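Flavoprotein (Thermotoga maritima, PDB 5V8S) probably binds FMN and acts as an electron-transferring oxidoreductase, holding a mu-oxo-diiron centre in a metallo-beta-lactamase-like domain joined to a flavodoxin-like one. Local coordinates at residues G277-V282 and G326-E331; I16-I21 and Y28-D33. The protein carries 1 engineered substitution. All blocks are in the same frame, centred on the assembly; numbering follows the deposited sequence.

From the N terminus, the chain first makes contact 2, where strands 16-22 and 26-34 fold back on each other as a hairpin and close a short loop of six residues between Ile21 and Tyr28. This hairpin forms one border of a mixed sheet in the diiron-binding half of the protein. The chain then completes that half and enters the flavodoxin-like region, where contact 1 closes a longer loop of 43 residues, bringing the start of helix 278-292 against the end of strand 322-327. The two closures follow in series, neither nested nor crossed. Their centres lie about 50 Å apart on opposite sides of the chain's centre, so each ties together its own half.

Contact 1 of 2, residues G277-V282 and G326-E331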
loop_
_atom_site.group_PDB
_atom_site.type_symbol
_atom_site.label_atom_id
_atom_site.label_comp_id
_atom_site.label_asym_id
_atom_site.label_seq_id
_atom_site.Cartn_x
_atom_site.Cartn_y
_atom_site.Cartn_z
ATOM N N GLY A 277 -6.210 -15.863 9.767
ATOM C CA GLY A 277 -7.372 -15.998 10.639
ATOM C C GLY A 277 -7.066 -16.117 12.123
ATOM O O GLY A 277 -7.960 -15.872 12.953
ATOM N N PHE A 278 -5.830 -16.400 12.502
ATOM C CA PHE A 278 -5.485 -16.472 13.919
ATOM C C PHE A 278 -5.489 -15.096 14.581
ATOM O O PHE A 278 -5.958 -14.951 15.717
ATOM C CB PHE A 278 -4.143 -17.157 14.082
ATOM C CG PHE A 278 -4.175 -18.595 13.680
ATOM C CD1 PHE A 278 -4.705 -19.541 14.523
ATOM C CD2 PHE A 278 -3.719 -18.993 12.448
ATOM C CE1 PHE A 278 -4.764 -20.858 14.159
ATOM C CE2 PHE A 278 -3.768 -20.336 12.078
ATOM C CZ PHE A 278 -4.294 -21.254 12.937
ATOM N N VAL A 279 -4.968 -14.071 13.903
ATOM C CA VAL A 279 -5.055 -12.720 14.452
ATOM C C VAL A 279 -6.511 -12.285 14.558
ATOM O O VAL A 279 -6.934 -11.712 15.569
ATOM C CB VAL A 279 -4.217 -11.746 13.612
ATOM C CG1 VAL A 279 -4.401 -10.340 14.120
ATOM C CG2 VAL A 279 -2.737 -12.126 13.653
ATOM N N GLU A 280 -7.302 -12.550 13.516
ATOM C CA GLU A 280 -8.713 -12.175 13.551
ATOM C C GLU A 280 -9.430 -12.790 14.752
ATOM O O GLU A 280 -10.269 -12.136 15.382
ATOM C CB GLU A 280 -9.375 -12.608 12.242
ATOM C CG GLU A 280 -10.899 -12.745 12.286
ATOM C CD GLU A 280 -11.573 -11.419 12.225
ATOM O OE1 GLU A 280 -10.914 -10.479 11.755
ATOM O OE2 GLU A 280 -12.747 -11.308 12.664
ATOM N N ASN A 281 -9.132 -14.050 15.083
ATOM C CA ASN A 281 -9.815 -14.672 16.208
ATOM C C ASN A 281 -9.525 -13.943 17.508
ATOM O O ASN A 281 -10.433 -13.732 18.324
ATOM C CB ASN A 281 -9.369 -16.117 16.316
ATOM C CG ASN A 281 -10.001 -16.983 15.258
ATOM O OD1 ASN A 281 -10.814 -16.507 14.460
ATOM N ND2 ASN A 281 -9.628 -18.258 15.232
ATOM N N VAL A 282 -8.265 -13.576 17.737
ATOM C CA VAL A 282 -7.923 -12.834 18.943
ATOM C C VAL A 282 -8.534 -11.442 18.906
ATOM O O VAL A 282 -9.054 -10.950 19.919
ATOM C CB VAL A 282 -6.401 -12.787 19.159
ATOM C CG1 VAL A 282 -6.053 -11.761 20.254
ATOM C CG2 VAL A 282 -5.877 -14.176 19.536
ATOM N N GLY A 326 -3.063 -5.427 15.984
ATOM C CA GLY A 326 -2.872 -6.865 15.905
ATOM C C GLY A 326 -1.925 -7.162 14.751
ATOM O O GLY A 326 -2.203 -6.767 13.613
ATOM N N VAL A 327 -0.814 -7.846 15.029
ATOM C CA VAL A 327 0.324 -7.925 14.123
ATOM C C VAL A 327 0.628 -9.392 13.815
ATOM O O VAL A 327 0.991 -10.163 14.716
ATOM C CB VAL A 327 1.553 -7.236 14.736
ATOM C CG1 VAL A 327 2.716 -7.328 13.803
ATOM C CG2 VAL A 327 1.223 -5.787 15.100
ATOM N N SER A 328 0.483 -9.769 12.545
ATOM C CA SER A 328 1.017 -11.038 12.058
ATOM C C SER A 328 2.530 -10.963 11.922
ATOM O O SER A 328 3.084 -9.956 11.463
ATOM C CB SER A 328 0.469 -11.360 10.669
ATOM O OG SER A 328 -0.940 -11.550 10.645
ATOM N N THR A 329 3.189 -12.084 12.209
ATOM C CA THR A 329 4.633 -12.151 12.112
ATOM C C THR A 329 4.986 -13.426 11.357
ATOM O O THR A 329 5.114 -13.380 10.136
ATOM C CB THR A 329 5.276 -12.096 13.500
ATOM O OG1 THR A 329 4.827 -13.219 14.265
ATOM C CG2 THR A 329 4.919 -10.790 14.230
ATOM N N TYR A 330 5.084 -14.571 12.047
ATOM C CA TYR A 330 5.508 -15.824 11.420
ATOM C C TYR A 330 6.952 -15.695 10.931
ATOM O O TYR A 330 7.869 -15.632 11.757
ATOM C CB TYR A 330 4.508 -16.254 10.328
ATOM C CG TYR A 330 3.071 -16.309 10.854
ATOM C CD1 TYR A 330 2.630 -17.396 11.593
ATOM C CD2 TYR A 330 2.173 -15.258 10.632
ATOM C CE1 TYR A 330 1.339 -17.454 12.087
ATOM C CE2 TYR A 330 0.864 -15.303 11.138
ATOM C CZ TYR A 330 0.458 -16.409 11.852
ATOM O OH TYR A 330 -0.831 -16.467 12.363
ATOM N N GLU A 331 7.170 -15.625 9.608
ATOM C CA GLU A 331 8.522 -15.529 9.057
ATOM C C GLU A 331 9.177 -14.160 9.264
ATOM O O GLU A 331 10.412 -14.077 9.285
ATOM C CB GLU A 331 8.498 -15.874 7.557
ATOM C CG GLU A 331 7.831 -14.823 6.641
ATOM C CD GLU A 331 6.296 -14.907 6.677
ATOM O OE1 GLU A 331 5.762 -15.714 7.483
ATOM O OE2 GLU A 331 5.624 -14.187 5.886
#
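Gly326, near the end of strand 322-327, meets Val279 in the first turn of helix 278-292. Val279 CG1 rests 4.1 Å from Gly326 C, and their CA atoms are 6.4 Å apart, so the methyl packs closely on the glycine backbone. Val327 turns its side chain away from the helix and offers mainly backbone, its carbonyl carbon lying 4.3 Å from Val279 CG2. At Ser328 the chain leaves the strand. Its OG approaches Val279 CG2 at 3.6 Å, a van der Waals contact, while the hydroxyl itself is hydrogen-bonded to Asp273 O, at the end of the adjoining strand 267-273. The two methyls of Val279 thus divide the work: CG1, anti to the backbone N (chi1 175°), lies over the glycine, and CG2 reaches the serine. Beyond Thr329, Tyr330 sends its ring back toward the helix start, crossing the Phe278 side chain at about a right angle. The touch is made by the phenol oxygen, with Tyr330 OH 3.8 Å from Phe278 CB. In flavodoxins, loops at the C-terminal ends of the parallel strands, like this one, bind FMN, and probably do so here. Val279 also packs on strands 354-360 and 381-388, whereas Phe278 and Tyr330 both meet Phe132 of the second subunit, extending the contact into the dimer interface.

Contact 2 of 2, residues I16-I21 and Y28-D33; sequences IWTERI and YVLRID
Trp17 and Arg31 come together through different torsions: the indole CG lies anti to the carbonyl carbon (chi1 -48°), whereas Arg31 CG is anti to the backbone N (chi1 167°) and its chain runs extended to NE. The two side chains lie side by side, pointing the same way. The guanidinium passes over one face of the indole, with Arg31 CZ 4.1 Å from the centroid of the five-membered ring in an off-centre cation-pi contact, and Arg31 CD adds a CH-pi contact. Asp33 completes the group. Trp17 NE1 donates to Asp33 OD2 over 3.0 Å, nearly in the indole plane but from above the carboxylate plane. From the opposite face of that plane Arg31 NH2 reaches the same oxygen at 3.1 Å, while Arg31 NE takes the syn lone pair of Asp33 OD1 at 2.7 Å, making a side-on, two-nitrogen salt bridge.

Beneath them runs the antiparallel ladder of a beta hairpin, its hydrogen-bonded pairs Trp17–Arg31 and Glu19–Val29 alternating with non-hydrogen-bonded ones. The hairpin borders the mixed sheet of the metallo-beta-lactamase-like domain: 16-22 is its outermost strand within the chain, and strand 50-59 continues the sheet beyond 26-34. On the sheet face of Ile16, Thr18 and Arg20, Leu30 CD2 lies 3.5 Å from Thr18 OG1, and Arg20 CB makes an off-centre CH-pi contact with the Tyr28 ring. Arg20 NE pairs with Asp23 and Tyr28 OH with Glu26, toward the turn.

Arg31 is buried, and Pro188 O and Ile190 O also accept from its terminal nitrogens. Its positive charge is probably balanced mainly by Asp33, with the indole face adding a weaker electrostatic contribution, while the two donors on Asp33 OD2 would probably stabilise the ionised carboxylate.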
loop_
_atom_site.group_PDB
_atom_site.type_symbol
_atom_site.label_atom_id
_atom_site.label_comp_id
_atom_site.label_asym_id
_atom_site.label_seq_id
_atom_site.Cartn_x
_atom_site.Cartn_y
_atom_site.Cartn_z
ATOM N N ILE A 16 -18.610 23.382 -11.937
ATOM C CA ILE A 16 -17.898 24.622 -11.654
ATOM C C ILE A 16 -18.877 25.582 -11.010
ATOM O O ILE A 16 -20.018 25.710 -11.473
ATOM C CB ILE A 16 -17.293 25.224 -12.932
ATOM C CG1 ILE A 16 -16.222 24.276 -13.470
ATOM C CG2 ILE A 16 -16.716 26.633 -12.657
ATOM C CD1 ILE A 16 -15.712 24.634 -14.832
ATOM N N TRP A 17 -18.442 26.235 -9.931
ATOM C CA TRP A 17 -19.230 27.255 -9.251
ATOM C C TRP A 17 -18.532 28.592 -9.463
ATOM O O TRP A 17 -17.318 28.694 -9.265
ATOM C CB TRP A 17 -19.304 27.002 -7.743
ATOM C CG TRP A 17 -19.649 25.618 -7.282
ATOM C CD1 TRP A 17 -18.944 24.473 -7.504
ATOM C CD2 TRP A 17 -20.766 25.247 -6.459
ATOM N NE1 TRP A 17 -19.561 23.412 -6.892
ATOM C CE2 TRP A 17 -20.675 23.860 -6.235
ATOM C CE3 TRP A 17 -21.831 25.956 -5.890
ATOM C CZ2 TRP A 17 -21.617 23.163 -5.480
ATOM C CZ3 TRP A 17 -22.765 25.259 -5.143
ATOM C CH2 TRP A 17 -22.649 23.884 -4.943
ATOM N N THR A 18 -19.294 29.616 -9.845
ATOM C CA THR A 18 -18.797 30.985 -9.948
ATOM C C THR A 18 -19.836 31.866 -9.266
ATOM O O THR A 18 -20.975 31.962 -9.736
ATOM C CB THR A 18 -18.622 31.398 -11.414
ATOM O OG1 THR A 18 -17.656 30.550 -12.049
ATOM C CG2 THR A 18 -18.154 32.826 -11.529
ATOM N N GLU A 19 -19.471 32.486 -8.149
ATOM C CA GLU A 19 -20.473 33.208 -7.374
ATOM C C GLU A 19 -19.853 34.381 -6.629
ATOM O O GLU A 19 -18.736 34.290 -6.113
ATOM C CB GLU A 19 -21.153 32.248 -6.390
ATOM C CG GLU A 19 -22.176 32.903 -5.479
ATOM C CD GLU A 19 -23.186 31.913 -4.917
ATOM O OE1 GLU A 19 -23.556 30.961 -5.640
ATOM O OE2 GLU A 19 -23.609 32.093 -3.751
ATOM N N ARG A 20 -20.591 35.491 -6.572
ATOM C CA ARG A 20 -20.185 36.597 -5.720
ATOM C C ARG A 20 -20.522 36.212 -4.287
ATOM O O ARG A 20 -21.671 35.875 -3.984
ATOM C CB ARG A 20 -20.878 37.893 -6.134
ATOM C CG ARG A 20 -20.239 39.101 -5.456
ATOM C CD ARG A 20 -20.764 40.420 -5.986
ATOM N NE ARG A 20 -22.202 40.512 -5.851
ATOM C CZ ARG A 20 -23.065 40.394 -6.854
ATOM N NH1 ARG A 20 -22.638 40.175 -8.097
ATOM N NH2 ARG A 20 -24.362 40.498 -6.610
ATOM N N ILE A 21 -19.515 36.196 -3.423
ATOM C CA ILE A 21 -19.698 35.795 -2.035
ATOM C C ILE A 21 -19.602 36.971 -1.065
ATOM O O ILE A 21 -20.038 36.835 0.087
ATOM C CB ILE A 21 -18.733 34.660 -1.624
ATOM C CG1 ILE A 21 -17.284 35.011 -1.994
ATOM C CG2 ILE A 21 -19.163 33.333 -2.271
ATOM C CD1 ILE A 21 -16.252 34.083 -1.365
ATOM N N TYR A 28 -15.491 37.204 -5.601
ATOM C CA TYR A 28 -16.040 36.023 -6.252
ATOM C C TYR A 28 -15.202 34.815 -5.873
ATOM O O TYR A 28 -13.975 34.911 -5.741
ATOM C CB TYR A 28 -15.994 36.156 -7.778
ATOM C CG TYR A 28 -16.847 37.283 -8.301
ATOM C CD1 TYR A 28 -16.391 38.593 -8.261
ATOM C CD2 TYR A 28 -18.105 37.043 -8.835
ATOM C CE1 TYR A 28 -17.164 39.630 -8.726
ATOM C CE2 TYR A 28 -18.890 38.084 -9.301
ATOM C CZ TYR A 28 -18.411 39.373 -9.248
ATOM O OH TYR A 28 -19.183 40.418 -9.704
ATOM N N VAL A 29 -15.865 33.675 -5.725
ATOM C CA VAL A 29 -15.181 32.384 -5.711
ATOM C C VAL A 29 -15.325 31.745 -7.080
ATOM O O VAL A 29 -16.383 31.832 -7.721
ATOM C CB VAL A 29 -15.706 31.438 -4.605
ATOM C CG1 VAL A 29 -17.193 31.133 -4.812
ATOM C CG2 VAL A 29 -14.863 30.156 -4.528
ATOM N N LEU A 30 -14.251 31.090 -7.515
ATOM C CA LEU A 30 -14.239 30.207 -8.678
ATOM C C LEU A 30 -13.826 28.842 -8.147
ATOM O O LEU A 30 -12.663 28.648 -7.776
ATOM C CB LEU A 30 -13.228 30.689 -9.714
ATOM C CG LEU A 30 -13.540 32.059 -10.310
ATOM C CD1 LEU A 30 -12.281 32.713 -10.777
ATOM C CD2 LEU A 30 -14.508 31.921 -11.460
ATOM N N ARG A 31 -14.772 27.907 -8.101
ATOM C CA ARG A 31 -14.557 26.596 -7.497
ATOM C C ARG A 31 -14.812 25.524 -8.545
ATOM O O ARG A 31 -15.852 25.541 -9.216
ATOM C CB ARG A 31 -15.499 26.385 -6.291
ATOM C CG ARG A 31 -15.587 24.942 -5.790
ATOM C CD ARG A 31 -16.437 24.780 -4.534
ATOM N NE ARG A 31 -17.039 23.445 -4.511
ATOM C CZ ARG A 31 -17.952 23.045 -3.632
ATOM N NH1 ARG A 31 -18.345 23.857 -2.658
ATOM N NH2 ARG A 31 -18.481 21.830 -3.730
ATOM N N ILE A 32 -13.869 24.598 -8.690
ATOM C CA ILE A 32 -14.068 23.423 -9.536
ATOM C C ILE A 32 -14.054 22.178 -8.655
ATOM O O ILE A 32 -13.243 22.068 -7.727
ATOM C CB ILE A 32 -13.059 23.350 -10.700
ATOM C CG1 ILE A 32 -13.480 22.245 -11.668
ATOM C CG2 ILE A 32 -11.629 23.145 -10.201
ATOM C CD1 ILE A 32 -12.733 22.249 -12.977
ATOM N N ASP A 33 -14.996 21.283 -8.900
ATOM C CA ASP A 33 -15.154 20.056 -8.117
ATOM C C ASP A 33 -14.460 18.912 -8.859
ATOM O O ASP A 33 -14.969 18.425 -9.873
ATOM C CB ASP A 33 -16.641 19.784 -7.891
ATOM C CG ASP A 33 -17.260 20.753 -6.906
ATOM O OD1 ASP A 33 -16.513 21.599 -6.386
ATOM O OD2 ASP A 33 -18.474 20.659 -6.647
#